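Local atomic coordinates of amine Dehydrogenase (Pseudomonas putida, PDB entry 1JMX), a protein that carries two covalently attached c-type hemes and probably transfers electrons, as the alpha subunit of a quinohemoprotein amine dehydrogenase. Residues V61-D66 and I231-G235; A284-Q290 and I302-G308; Y362-V368 and L470-T476. All coordinates share one frame; numbering follows the deposited sequence.

Overall arrangement
The three contacts follow one another along the chain, each closing before the next opens, and none touches another. Interaction 1 joins helix 54-67 of the heme-binding region to strand 223-233 of the eight-stranded antiparallel barrel. Interaction 2 lies within a hairpin of the next sheet, in the range of domain III, its centre about 32 Å from that of interaction 1. Interaction 3 begins where strand 354-362 of that same sheet ends and runs into domain IV, about 27 Å from interaction 2 between centres. Interactions 1 and 3 are about 48 Å apart between centres, on opposite sides of the chain's centre. The set thus runs from the heme end through the successive beta domains.

Interaction 1. Residues V61-D66 and I231-G235; sequences VKYLAD and ILYNG
Tyr233 and Lys62 make the heart of this contact, the aliphatic part of the lysine crossing the tyrosine at a slant, beside its CD2-CE2 bond. CD of Lys62 comes within 3.7 Å of CE2 of Tyr233. The helix backbone itself also reaches the ring: CA of Lys62 lies in the ring plane, at the edge next to CE2. One face of the tyrosine is covered by CG2 of Ile231, 4.2 Å above the plane and displaced toward the rim. Ala65 CB adds an apolar touch on Tyr233 CD2 at 3.9 Å. In the fold, this is where helix 54-67 of the heme-binding region meets the end of strand 223-233, one wall of the eight-stranded antiparallel barrel; Pro34 of helix 34-48 also touches Tyr233.

Lys62 leaves the helix with CG anti to the backbone N (chi1 177°), then bends at chi2 and again at chi4, which brings NZ to Asp66, one helical turn on. There it forms a salt bridge to Asp66 OD2 at 2.7 Å and a weak bond to the carbonyl O of Leu232; Asp208 supplies a second carboxylate, so the ammonium is probably well neutralised. The other oxygen of Asp66 works across the interface. Asn234 N donates to Asp66 OD1 over 3.1 Å in an almost straight bond, 174° at the hydrogen, and arrives from above the carboxylate plane. Asn234 has positive phi, just where the strand gives way to a turn. Its CB rests 3.7 Å from the carbonyl O of Ala65, while its own carbonyl O accepts a hydrogen bond from Trp170.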
ATOM      1  N   VAL A  61     -25.207   7.731   2.978  1.00 14.27           N
ATOM      2  CA  VAL A  61     -24.040   8.550   2.640  1.00 14.94           C
ATOM      3  C   VAL A  61     -24.485   9.991   2.399  1.00 14.63           C
ATOM      4  O   VAL A  61     -23.899  10.919   2.941  1.00 14.41           O
ATOM      5  CB  VAL A  61     -23.305   8.006   1.382  1.00 15.17           C
ATOM      6  CG1 VAL A  61     -22.242   8.999   0.909  1.00 14.60           C
ATOM      7  CG2 VAL A  61     -22.664   6.652   1.689  1.00 12.99           C
ATOM      8  N   LYS A  62     -25.554  10.161   1.623  1.00 15.34           N
ATOM      9  CA  LYS A  62     -26.094  11.485   1.320  1.00 15.35           C
ATOM     10  C   LYS A  62     -26.482  12.180   2.620  1.00 15.56           C
ATOM     11  O   LYS A  62     -26.087  13.322   2.870  1.00 16.73           O
ATOM     12  CB  LYS A  62     -27.316  11.363   0.401  1.00 15.64           C
ATOM     13  CG  LYS A  62     -28.014  12.688   0.064  1.00 18.01           C
ATOM     14  CD  LYS A  62     -27.227  13.497  -0.954  1.00 19.69           C
ATOM     15  CE  LYS A  62     -27.960  14.763  -1.375  1.00 19.35           C
ATOM     16  NZ  LYS A  62     -27.780  15.904  -0.439  1.00 20.27           N
ATOM     17  N   TYR A  63     -27.205  11.453   3.466  1.00 15.92           N
ATOM     18  CA  TYR A  63     -27.661  11.972   4.748  1.00 15.22           C
ATOM     19  C   TYR A  63     -26.505  12.388   5.653  1.00 14.29           C
ATOM     20  O   TYR A  63     -26.491  13.491   6.196  1.00 13.95           O
ATOM     21  CB  TYR A  63     -28.538  10.930   5.466  1.00 15.78           C
ATOM     22  CG  TYR A  63     -29.020  11.384   6.824  1.00 17.53           C
ATOM     23  CD1 TYR A  63     -28.429  10.906   8.000  1.00 18.71           C
ATOM     24  CD2 TYR A  63     -30.036  12.338   6.940  1.00 18.53           C
ATOM     25  CE1 TYR A  63     -28.833  11.373   9.253  1.00 19.33           C
ATOM     26  CE2 TYR A  63     -30.448  12.812   8.191  1.00 18.98           C
ATOM     27  CZ  TYR A  63     -29.841  12.330   9.342  1.00 19.91           C
ATOM     28  OH  TYR A  63     -30.230  12.823  10.569  1.00 21.95           O
ATOM     29  N   LEU A  64     -25.525  11.510   5.799  1.00 13.98           N
ATOM     30  CA  LEU A  64     -24.385  11.794   6.664  1.00 13.57           C
ATOM     31  C   LEU A  64     -23.418  12.832   6.093  1.00 13.09           C
ATOM     32  O   LEU A  64     -22.865  13.632   6.833  1.00 12.69           O
ATOM     33  CB  LEU A  64     -23.669  10.492   7.002  1.00 12.40           C
ATOM     34  CG  LEU A  64     -24.574   9.524   7.765  1.00 11.61           C
ATOM     35  CD1 LEU A  64     -23.987   8.131   7.755  1.00 11.72           C
ATOM     36  CD2 LEU A  64     -24.788  10.037   9.182  1.00 10.53           C
ATOM     37  N   ALA A  65     -23.268  12.850   4.774  1.00 13.35           N
ATOM     38  CA  ALA A  65     -22.378  13.793   4.108  1.00 13.77           C
ATOM     39  C   ALA A  65     -22.876  15.235   4.244  1.00 14.98           C
ATOM     40  O   ALA A  65     -22.085  16.167   4.316  1.00 15.45           O
ATOM     41  CB  ALA A  65     -22.216  13.414   2.642  1.00 12.91           C
ATOM     42  N   ASP A  66     -24.192  15.408   4.271  1.00 16.21           N
ATOM     43  CA  ASP A  66     -24.799  16.726   4.417  1.00 17.37           C
ATOM     44  C   ASP A  66     -24.783  17.162   5.874  1.00 18.11           C
ATOM     45  O   ASP A  66     -24.387  18.278   6.181  1.00 20.42           O
ATOM     46  CB  ASP A  66     -26.244  16.717   3.917  1.00 16.48           C
ATOM     47  CG  ASP A  66     -26.354  16.736   2.406  1.00 18.88           C
ATOM     48  OD1 ASP A  66     -25.413  16.330   1.688  1.00 19.74           O
ATOM     49  OD2 ASP A  66     -27.417  17.156   1.926  1.00 22.47           O
ATOM     50  N   ILE A 231     -24.923  14.388  -8.328  1.00 18.11           N
ATOM     51  CA  ILE A 231     -25.531  14.639  -7.033  1.00 18.94           C
ATOM     52  C   ILE A 231     -24.652  15.696  -6.400  1.00 18.33           C
ATOM     53  O   ILE A 231     -23.474  15.809  -6.725  1.00 18.70           O
ATOM     54  CB  ILE A 231     -25.543  13.376  -6.122  1.00 21.10           C
ATOM     55  CG1 ILE A 231     -26.354  12.257  -6.781  1.00 23.92           C
ATOM     56  CG2 ILE A 231     -26.189  13.700  -4.762  1.00 21.47           C
ATOM     57  CD1 ILE A 231     -26.489  10.998  -5.928  1.00 27.95           C
ATOM     58  N   LEU A 232     -25.233  16.464  -5.493  1.00 17.73           N
ATOM     59  CA  LEU A 232     -24.511  17.523  -4.819  1.00 18.31           C
ATOM     60  C   LEU A 232     -24.583  17.288  -3.308  1.00 18.51           C
ATOM     61  O   LEU A 232     -25.672  17.229  -2.727  1.00 19.18           O
ATOM     62  CB  LEU A 232     -25.120  18.874  -5.219  1.00 17.75           C
ATOM     63  CG  LEU A 232     -24.471  20.241  -4.979  1.00 19.29           C
ATOM     64  CD1 LEU A 232     -25.097  20.928  -3.790  1.00 19.89           C
ATOM     65  CD2 LEU A 232     -22.967  20.138  -4.857  1.00 18.92           C
ATOM     66  N   TYR A 233     -23.411  17.092  -2.705  1.00 16.65           N
ATOM     67  CA  TYR A 233     -23.273  16.862  -1.271  1.00 14.55           C
ATOM     68  C   TYR A 233     -22.797  18.108  -0.554  1.00 14.78           C
ATOM     69  O   TYR A 233     -21.945  18.835  -1.056  1.00 15.93           O
ATOM     70  CB  TYR A 233     -22.249  15.762  -0.998  1.00 13.69           C
ATOM     71  CG  TYR A 233     -22.579  14.419  -1.582  1.00 10.18           C
ATOM     72  CD1 TYR A 233     -21.916  13.952  -2.712  1.00 10.21           C
ATOM     73  CD2 TYR A 233     -23.522  13.589  -0.978  1.00 10.29           C
ATOM     74  CE1 TYR A 233     -22.174  12.692  -3.222  1.00  9.16           C
ATOM     75  CE2 TYR A 233     -23.788  12.329  -1.478  1.00  8.45           C
ATOM     76  CZ  TYR A 233     -23.109  11.884  -2.598  1.00  9.93           C
ATOM     77  OH  TYR A 233     -23.351  10.630  -3.088  1.00  9.27           O
ATOM     78  N   ASN A 234     -23.359  18.350   0.622  1.00 15.15           N
ATOM     79  CA  ASN A 234     -22.981  19.479   1.464  1.00 15.30           C
ATOM     80  C   ASN A 234     -22.947  20.839   0.764  1.00 16.21           C
ATOM     81  O   ASN A 234     -22.132  21.691   1.102  1.00 17.41           O
ATOM     82  CB  ASN A 234     -21.633  19.183   2.134  1.00 16.01           C
ATOM     83  CG  ASN A 234     -21.350  20.085   3.320  1.00 16.46           C
ATOM     84  OD1 ASN A 234     -22.257  20.656   3.912  1.00 17.06           O
ATOM     85  ND2 ASN A 234     -20.080  20.213   3.672  1.00 18.28           N
ATOM     86  N   GLY A 235     -23.806  21.018  -0.235  1.00 16.68           N
ATOM     87  CA  GLY A 235     -23.889  22.289  -0.935  1.00 16.64           C
ATOM     88  C   GLY A 235     -22.778  22.671  -1.889  1.00 16.64           C
ATOM     89  O   GLY A 235     -22.892  23.698  -2.555  1.00 17.74           O
TER

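Interaction 2. Residues A284-Q290 and I302-G308; sequences ARLLAVQ and ITLVGSG
The flat amide of Gln290 has Val305 lying over it: CG2 of Val305 is 3.8 Å from Gln290 CD and nearly as close to NE2 and OE1, a methyl set on the face of the group. The polar rim of the amide is used elsewhere, OE1 accepting from Arg197 NE and NE2 donating to the carbonyl O of Val196, both on barrel strand 194-204. Placing CG anti to the carbonyl carbon (chi1 -52°), with the chain extended beyond it, carries the amide across to the valine. Were an alanine to stand in place of Gln290, Val305 CG2 would probably lose its flat cover and Arg197 NE and Val196 O this partner.

Val289 and Leu304 occupy the other face of the sheet, side by side and pointing the same way. Val289 CG1 is 3.7 Å from Leu304 CD1 and a tight 3.5 Å from Ile302 CG2; Val357 and Leu359 of strand 354-362 also touch Val289.

Backbone bonds pair Arg285 with Ser307, Ala288 with Val305 and Gln290 with Thr303. Val305 N to Ala288 O is the straightest, 2.9 Å with 174° at the hydrogen, and Gln290 N meets Thr303 O at 2.8 Å. A side chain on Gly306 would clash with Arg285 O, so glycine suits this position. Leu287 and Ala288 both face Val305, the irregularity that defines a classic beta bulge, here set into the antiparallel hairpin of strands 285-295 and 299-307 in the sheet of an E-set domain.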
ATOM      1  N   ALA A 284     -19.244  37.326 -16.469  1.00 34.01           N
ATOM      2  CA  ALA A 284     -18.224  37.364 -17.524  1.00 32.96           C
ATOM      3  C   ALA A 284     -16.867  36.913 -16.999  1.00 32.40           C
ATOM      4  O   ALA A 284     -16.275  37.556 -16.123  1.00 31.83           O
ATOM      5  CB  ALA A 284     -18.111  38.769 -18.120  1.00 31.49           C
ATOM      6  N   ARG A 285     -16.392  35.793 -17.534  1.00 32.65           N
ATOM      7  CA  ARG A 285     -15.106  35.231 -17.150  1.00 33.17           C
ATOM      8  C   ARG A 285     -14.350  34.827 -18.408  1.00 32.18           C
ATOM      9  O   ARG A 285     -14.941  34.598 -19.462  1.00 32.25           O
ATOM     10  CB  ARG A 285     -15.303  33.986 -16.263  1.00 36.29           C
ATOM     11  CG  ARG A 285     -15.867  34.263 -14.859  1.00 41.30           C
ATOM     12  CD  ARG A 285     -14.779  34.278 -13.753  1.00 46.09           C
ATOM     13  NE  ARG A 285     -14.226  32.945 -13.475  1.00 48.95           N
ATOM     14  CZ  ARG A 285     -13.179  32.418 -14.113  1.00 50.15           C
ATOM     15  NH1 ARG A 285     -12.550  33.104 -15.068  1.00 49.85           N
ATOM     16  NH2 ARG A 285     -12.777  31.187 -13.818  1.00 51.00           N
ATOM     17  N   LEU A 286     -13.033  34.770 -18.291  1.00 31.07           N
ATOM     18  CA  LEU A 286     -12.176  34.362 -19.390  1.00 29.37           C
ATOM     19  C   LEU A 286     -11.395  33.181 -18.822  1.00 27.97           C
ATOM     20  O   LEU A 286     -10.446  33.363 -18.056  1.00 28.87           O
ATOM     21  CB  LEU A 286     -11.256  35.521 -19.789  1.00 29.63           C
ATOM     22  CG  LEU A 286     -10.411  35.398 -21.057  1.00 29.60           C
ATOM     23  CD1 LEU A 286     -11.238  34.867 -22.216  1.00 29.63           C
ATOM     24  CD2 LEU A 286      -9.830  36.762 -21.384  1.00 30.10           C
ATOM     25  N   LEU A 287     -11.867  31.976 -19.139  1.00 26.81           N
ATOM     26  CA  LEU A 287     -11.284  30.724 -18.664  1.00 24.98           C
ATOM     27  C   LEU A 287      -9.869  30.366 -19.100  1.00 25.01           C
ATOM     28  O   LEU A 287      -8.999  30.152 -18.256  1.00 26.18           O
ATOM     29  CB  LEU A 287     -12.196  29.547 -19.009  1.00 22.58           C
ATOM     30  CG  LEU A 287     -13.409  29.259 -18.131  1.00 23.11           C
ATOM     31  CD1 LEU A 287     -13.992  27.914 -18.556  1.00 19.34           C
ATOM     32  CD2 LEU A 287     -12.993  29.213 -16.663  1.00 21.36           C
ATOM     33  N   ALA A 288      -9.651  30.246 -20.407  1.00 24.23           N
ATOM     34  CA  ALA A 288      -8.341  29.863 -20.914  1.00 23.29           C
ATOM     35  C   ALA A 288      -8.074  30.225 -22.381  1.00 22.31           C
ATOM     36  O   ALA A 288      -8.980  30.622 -23.114  1.00 21.45           O
ATOM     37  CB  ALA A 288      -8.151  28.361 -20.714  1.00 23.59           C
ATOM     38  N   VAL A 289      -6.803  30.125 -22.768  1.00 21.52           N
ATOM     39  CA  VAL A 289      -6.344  30.372 -24.128  1.00 20.58           C
ATOM     40  C   VAL A 289      -5.859  28.983 -24.524  1.00 20.59           C
ATOM     41  O   VAL A 289      -5.150  28.338 -23.753  1.00 21.52           O
ATOM     42  CB  VAL A 289      -5.124  31.338 -24.167  1.00 20.96           C
ATOM     43  CG1 VAL A 289      -4.870  31.817 -25.583  1.00 20.38           C
ATOM     44  CG2 VAL A 289      -5.333  32.511 -23.244  1.00 20.70           C
ATOM     45  N   GLN A 290      -6.258  28.500 -25.695  1.00 20.19           N
ATOM     46  CA  GLN A 290      -5.843  27.174 -26.140  1.00 19.97           C
ATOM     47  C   GLN A 290      -5.377  27.215 -27.594  1.00 19.79           C
ATOM     48  O   GLN A 290      -6.191  27.325 -28.500  1.00 20.54           O
ATOM     49  CB  GLN A 290      -7.007  26.178 -26.002  1.00 20.14           C
ATOM     50  CG  GLN A 290      -7.665  26.145 -24.618  1.00 20.77           C
ATOM     51  CD  GLN A 290      -8.725  25.062 -24.490  1.00 21.29           C
ATOM     52  OE1 GLN A 290      -9.248  24.572 -25.482  1.00 22.18           O
ATOM     53  NE2 GLN A 290      -9.032  24.676 -23.259  1.00 20.77           N
ATOM     54  N   ILE A 302      -5.658  29.927 -32.432  1.00 26.93           N
ATOM     55  CA  ILE A 302      -5.866  30.036 -31.003  1.00 25.05           C
ATOM     56  C   ILE A 302      -7.348  30.202 -30.717  1.00 25.72           C
ATOM     57  O   ILE A 302      -8.056  30.915 -31.423  1.00 25.28           O
ATOM     58  CB  ILE A 302      -5.109  31.228 -30.421  1.00 24.33           C
ATOM     59  CG1 ILE A 302      -3.609  31.009 -30.572  1.00 24.67           C
ATOM     60  CG2 ILE A 302      -5.458  31.422 -28.965  1.00 23.72           C
ATOM     61  CD1 ILE A 302      -2.773  32.102 -29.942  1.00 26.91           C
ATOM     62  N   THR A 303      -7.818  29.519 -29.685  1.00 25.23           N
ATOM     63  CA  THR A 303      -9.209  29.615 -29.295  1.00 24.95           C
ATOM     64  C   THR A 303      -9.318  30.022 -27.827  1.00 24.20           C
ATOM     65  O   THR A 303      -8.563  29.557 -26.983  1.00 23.85           O
ATOM     66  CB  THR A 303      -9.989  28.315 -29.604  1.00 25.48           C
ATOM     67  OG1 THR A 303     -10.809  27.959 -28.484  1.00 28.38           O
ATOM     68  CG2 THR A 303      -9.054  27.174 -29.962  1.00 24.81           C
ATOM     69  N   LEU A 304     -10.183  30.995 -27.564  1.00 24.35           N
ATOM     70  CA  LEU A 304     -10.415  31.506 -26.221  1.00 23.97           C
ATOM     71  C   LEU A 304     -11.671  30.862 -25.655  1.00 23.40           C
ATOM     72  O   LEU A 304     -12.686  30.744 -26.341  1.00 23.48           O
ATOM     73  CB  LEU A 304     -10.563  33.032 -26.240  1.00 25.67           C
ATOM     74  CG  LEU A 304      -9.327  33.885 -26.564  1.00 27.85           C
ATOM     75  CD1 LEU A 304      -8.197  33.546 -25.595  1.00 28.55           C
ATOM     76  CD2 LEU A 304      -8.879  33.669 -28.003  1.00 29.51           C
ATOM     77  N   VAL A 305     -11.581  30.410 -24.411  1.00 22.89           N
ATOM     78  CA  VAL A 305     -12.704  29.759 -23.745  1.00 21.25           C
ATOM     79  C   VAL A 305     -13.145  30.664 -22.610  1.00 20.88           C
ATOM     80  O   VAL A 305     -12.310  31.305 -21.962  1.00 19.98           O
ATOM     81  CB  VAL A 305     -12.287  28.376 -23.169  1.00 20.14           C
ATOM     82  CG1 VAL A 305     -13.515  27.580 -22.753  1.00 20.23           C
ATOM     83  CG2 VAL A 305     -11.465  27.605 -24.188  1.00 18.49           C
ATOM     84  N   GLY A 306     -14.454  30.754 -22.392  1.00 20.65           N
ATOM     85  CA  GLY A 306     -14.939  31.598 -21.319  1.00 20.72           C
ATOM     86  C   GLY A 306     -16.435  31.760 -21.263  1.00 21.75           C
ATOM     87  O   GLY A 306     -17.182  31.055 -21.940  1.00 21.11           O
ATOM     88  N   SER A 307     -16.868  32.692 -20.424  1.00 23.15           N
ATOM     89  CA  SER A 307     -18.280  32.980 -20.253  1.00 24.84           C
ATOM     90  C   SER A 307     -18.538  34.475 -20.436  1.00 24.78           C
ATOM     91  O   SER A 307     -17.840  35.310 -19.857  1.00 24.02           O
ATOM     92  CB  SER A 307     -18.739  32.525 -18.864  1.00 26.05           C
ATOM     93  OG  SER A 307     -20.116  32.797 -18.661  1.00 28.83           O
ATOM     94  N   GLY A 308     -19.540  34.800 -21.250  1.00 26.05           N
ATOM     95  CA  GLY A 308     -19.886  36.190 -21.501  1.00 26.76           C
ATOM     96  C   GLY A 308     -18.817  36.935 -22.279  1.00 27.09           C
ATOM     97  O   GLY A 308     -18.482  38.080 -21.950  1.00 28.21           O
TER

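Interaction 3. Residues Y362-V368 and L470-T476; sequences YDKVEEV and LADGGQT. With NI (nickel (II) ion), chain D.
Gln475 and Val368 touch where the turn of the antiparallel hairpin formed by strands 462-470 and 476-484 meets the chain entering strand 367-378, which runs parallel to strand 476-484 in the E-set domain IV. The turn is closed by Leu470 N donating to Gln475 O. Starting at the backbone, Gln475 CB meets Val368 CG2 at 3.7 Å, the two side chains crossing at about a right angle. CG comes next, beside the carbonyl O of Val365. A bend at chi2 (87°) then folds the chain back along that residue, so that CD sits near both Val365 O and Val365 CB. At the tip, NE2 as modelled is 2.9 Å from Val365 O, but OE1 comes within 2.5 Å of Asp472 O, another acceptor, which leaves the choice of N and O in this amide doubtful.

Val365 also reaches into the turn. Its CG1 and Leu470 CD2 meet tip to tip at 3.4 Å, tighter than usual, and Leu412 of strand 406-420 and Ala395 of strand 391-400 add to the apolar cluster around Leu470. Val368 CB packs 3.5 Å from Thr476 O.

Tyr362 ends the last strand of the preceding sheet. Its ring presents an edge to Asp472, whose OD2 lies in the ring plane 3.0 Å from Tyr362 OH, ring and carboxylate being turned 66° apart.

Glu366 and Glu367 both face Trp398 in a classic beta bulge. Glu367 starts away from the turn, but its chain bends at chi2 and brings the carboxylate nearer; OE2 pairs with Lys369, and OE1 binds a nickel ion at 1.9 Å, which also holds two waters, the nearer at 2.1 Å from the metal.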
ATOM      1  N   TYR A 362       7.201  33.109 -27.355  1.00 21.56           N
ATOM      2  CA  TYR A 362       8.575  32.699 -27.133  1.00 22.29           C
ATOM      3  C   TYR A 362       9.384  32.629 -28.409  1.00 24.09           C
ATOM      4  O   TYR A 362       8.831  32.506 -29.502  1.00 23.72           O
ATOM      5  CB  TYR A 362       8.619  31.343 -26.413  1.00 21.41           C
ATOM      6  CG  TYR A 362       8.258  30.160 -27.284  1.00 19.77           C
ATOM      7  CD1 TYR A 362       9.253  29.329 -27.803  1.00 19.23           C
ATOM      8  CD2 TYR A 362       6.926  29.864 -27.588  1.00 18.57           C
ATOM      9  CE1 TYR A 362       8.938  28.234 -28.601  1.00 18.42           C
ATOM     10  CE2 TYR A 362       6.597  28.764 -28.387  1.00 18.85           C
ATOM     11  CZ  TYR A 362       7.612  27.957 -28.887  1.00 17.86           C
ATOM     12  OH  TYR A 362       7.311  26.872 -29.666  1.00 19.66           O
ATOM     13  N   ASP A 363      10.705  32.682 -28.249  1.00 25.86           N
ATOM     14  CA  ASP A 363      11.619  32.610 -29.385  1.00 27.84           C
ATOM     15  C   ASP A 363      12.300  31.253 -29.503  1.00 27.10           C
ATOM     16  O   ASP A 363      12.328  30.665 -30.586  1.00 27.78           O
ATOM     17  CB  ASP A 363      12.654  33.761 -29.361  1.00 30.47           C
ATOM     18  CG  ASP A 363      13.348  33.943 -28.006  1.00 32.13           C
ATOM     19  OD1 ASP A 363      13.032  33.225 -27.019  1.00 34.12           O
ATOM     20  OD2 ASP A 363      14.234  34.828 -27.937  1.00 34.49           O
ATOM     21  N   LYS A 364      12.780  30.736 -28.376  1.00 26.70           N
ATOM     22  CA  LYS A 364      13.464  29.449 -28.338  1.00 26.97           C
ATOM     23  C   LYS A 364      13.273  28.739 -27.003  1.00 25.45           C
ATOM     24  O   LYS A 364      13.178  29.377 -25.952  1.00 25.38           O
ATOM     25  CB  LYS A 364      14.968  29.629 -28.580  1.00 29.07           C
ATOM     26  CG  LYS A 364      15.657  30.605 -27.622  1.00 32.03           C
ATOM     27  CD  LYS A 364      17.042  30.106 -27.195  1.00 35.93           C
ATOM     28  CE  LYS A 364      16.935  28.948 -26.185  1.00 37.00           C
ATOM     29  NZ  LYS A 364      18.251  28.291 -25.899  1.00 38.12           N
ATOM     30  N   VAL A 365      13.244  27.411 -27.057  1.00 24.78           N
ATOM     31  CA  VAL A 365      13.085  26.604 -25.858  1.00 22.58           C
ATOM     32  C   VAL A 365      14.472  26.317 -25.295  1.00 23.36           C
ATOM     33  O   VAL A 365      15.374  25.853 -26.000  1.00 23.10           O
ATOM     34  CB  VAL A 365      12.328  25.283 -26.135  1.00 20.21           C
ATOM     35  CG1 VAL A 365      12.124  24.534 -24.837  1.00 19.46           C
ATOM     36  CG2 VAL A 365      10.982  25.566 -26.783  1.00 17.90           C
ATOM     37  N   GLU A 366      14.618  26.615 -24.012  1.00 24.00           N
ATOM     38  CA  GLU A 366      15.869  26.460 -23.283  1.00 24.36           C
ATOM     39  C   GLU A 366      15.944  25.199 -22.412  1.00 22.61           C
ATOM     40  O   GLU A 366      16.917  24.445 -22.463  1.00 22.58           O
ATOM     41  CB  GLU A 366      16.013  27.688 -22.397  1.00 26.57           C
ATOM     42  CG  GLU A 366      17.388  28.016 -21.925  1.00 30.76           C
ATOM     43  CD  GLU A 366      17.403  29.357 -21.214  1.00 33.82           C
ATOM     44  OE1 GLU A 366      16.724  29.485 -20.160  1.00 32.53           O
ATOM     45  OE2 GLU A 366      18.065  30.292 -21.731  1.00 36.75           O
ATOM     46  N   GLU A 367      14.897  24.974 -21.629  1.00 20.98           N
ATOM     47  CA  GLU A 367      14.839  23.854 -20.701  1.00 18.64           C
ATOM     48  C   GLU A 367      13.526  23.074 -20.836  1.00 17.57           C
ATOM     49  O   GLU A 367      12.477  23.653 -21.127  1.00 18.18           O
ATOM     50  CB  GLU A 367      15.013  24.428 -19.286  1.00 17.49           C
ATOM     51  CG  GLU A 367      14.281  23.715 -18.168  1.00 17.78           C
ATOM     52  CD  GLU A 367      14.986  22.471 -17.687  1.00 18.93           C
ATOM     53  OE1 GLU A 367      15.929  22.007 -18.351  1.00 17.85           O
ATOM     54  OE2 GLU A 367      14.592  21.951 -16.626  1.00 20.98           O
ATOM     55  N   VAL A 368      13.589  21.759 -20.646  1.00 16.60           N
ATOM     56  CA  VAL A 368      12.399  20.916 -20.747  1.00 15.72           C
ATOM     57  C   VAL A 368      12.206  20.067 -19.498  1.00 16.11           C
ATOM     58  O   VAL A 368      13.154  19.452 -19.009  1.00 16.85           O
ATOM     59  CB  VAL A 368      12.471  19.976 -21.960  1.00 15.94           C
ATOM     60  CG1 VAL A 368      11.201  19.152 -22.064  1.00 14.10           C
ATOM     61  CG2 VAL A 368      12.678  20.774 -23.220  1.00 15.90           C
ATOM     62  N   LEU A 470      11.815  17.418 -27.528  1.00 18.98           N
ATOM     63  CA  LEU A 470      11.007  18.408 -28.212  1.00 20.87           C
ATOM     64  C   LEU A 470      11.082  18.376 -29.734  1.00 22.11           C
ATOM     65  O   LEU A 470      12.155  18.240 -30.321  1.00 20.74           O
ATOM     66  CB  LEU A 470      11.356  19.796 -27.696  1.00 20.49           C
ATOM     67  CG  LEU A 470      10.227  20.503 -26.960  1.00 22.07           C
ATOM     68  CD1 LEU A 470       9.593  19.564 -25.948  1.00 19.82           C
ATOM     69  CD2 LEU A 470      10.767  21.764 -26.300  1.00 20.51           C
ATOM     70  N   ALA A 471       9.909  18.427 -30.359  1.00 24.10           N
ATOM     71  CA  ALA A 471       9.809  18.444 -31.811  1.00 27.17           C
ATOM     72  C   ALA A 471      10.384  19.787 -32.259  1.00 28.91           C
ATOM     73  O   ALA A 471      11.025  19.892 -33.299  1.00 30.72           O
ATOM     74  CB  ALA A 471       8.358  18.332 -32.234  1.00 25.02           C
ATOM     75  N   ASP A 472      10.188  20.800 -31.421  1.00 31.07           N
ATOM     76  CA  ASP A 472      10.665  22.152 -31.686  1.00 32.22           C
ATOM     77  C   ASP A 472      12.093  22.351 -31.170  1.00 31.13           C
ATOM     78  O   ASP A 472      12.291  22.838 -30.054  1.00 32.23           O
ATOM     79  CB  ASP A 472       9.703  23.168 -31.027  1.00 35.43           C
ATOM     80  CG  ASP A 472      10.137  24.626 -31.213  1.00 37.97           C
ATOM     81  OD1 ASP A 472      10.716  24.955 -32.276  1.00 39.73           O
ATOM     82  OD2 ASP A 472       9.877  25.443 -30.292  1.00 38.27           O
ATOM     83  N   GLY A 473      13.083  21.952 -31.968  1.00 28.92           N
ATOM     84  CA  GLY A 473      14.468  22.141 -31.560  1.00 26.49           C
ATOM     85  C   GLY A 473      15.218  20.961 -30.972  1.00 25.52           C
ATOM     86  O   GLY A 473      16.430  21.045 -30.748  1.00 25.13           O
ATOM     87  N   GLY A 474      14.504  19.878 -30.681  1.00 24.50           N
ATOM     88  CA  GLY A 474      15.142  18.692 -30.131  1.00 23.11           C
ATOM     89  C   GLY A 474      15.682  18.774 -28.711  1.00 21.64           C
ATOM     90  O   GLY A 474      16.555  17.982 -28.349  1.00 20.89           O
ATOM     91  N   GLN A 475      15.188  19.724 -27.916  1.00 22.22           N
ATOM     92  CA  GLN A 475      15.625  19.870 -26.521  1.00 22.16           C
ATOM     93  C   GLN A 475      15.033  18.707 -25.725  1.00 21.34           C
ATOM     94  O   GLN A 475      13.850  18.400 -25.856  1.00 19.97           O
ATOM     95  CB  GLN A 475      15.163  21.201 -25.921  1.00 23.34           C
ATOM     96  CG  GLN A 475      15.727  22.455 -26.595  1.00 27.97           C
ATOM     97  CD  GLN A 475      14.887  22.934 -27.793  1.00 31.10           C
ATOM     98  OE1 GLN A 475      13.970  22.231 -28.252  1.00 28.51           O
ATOM     99  NE2 GLN A 475      15.186  24.151 -28.285  1.00 30.16           N
ATOM    100  N   THR A 476      15.862  18.058 -24.912  1.00 20.04           N
ATOM    101  CA  THR A 476      15.415  16.913 -24.129  1.00 19.46           C
ATOM    102  C   THR A 476      15.021  17.185 -22.670  1.00 19.16           C
ATOM    103  O   THR A 476      15.497  18.123 -22.035  1.00 18.29           O
ATOM    104  CB  THR A 476      16.469  15.790 -24.163  1.00 18.71           C
ATOM    105  OG1 THR A 476      17.685  16.264 -23.581  1.00 21.61           O
ATOM    106  CG2 THR A 476      16.749  15.369 -25.587  1.00 17.55           C
TER
HETATM  107 NI    NI D2001      17.057  20.440 -18.362  1.00 19.97          NI
HETATM  108  O   HOH W   1      18.115  18.639 -18.328  1.00 13.88           O
HETATM  109  O   HOH W   2      17.692  20.762 -20.454  1.00 60.89           O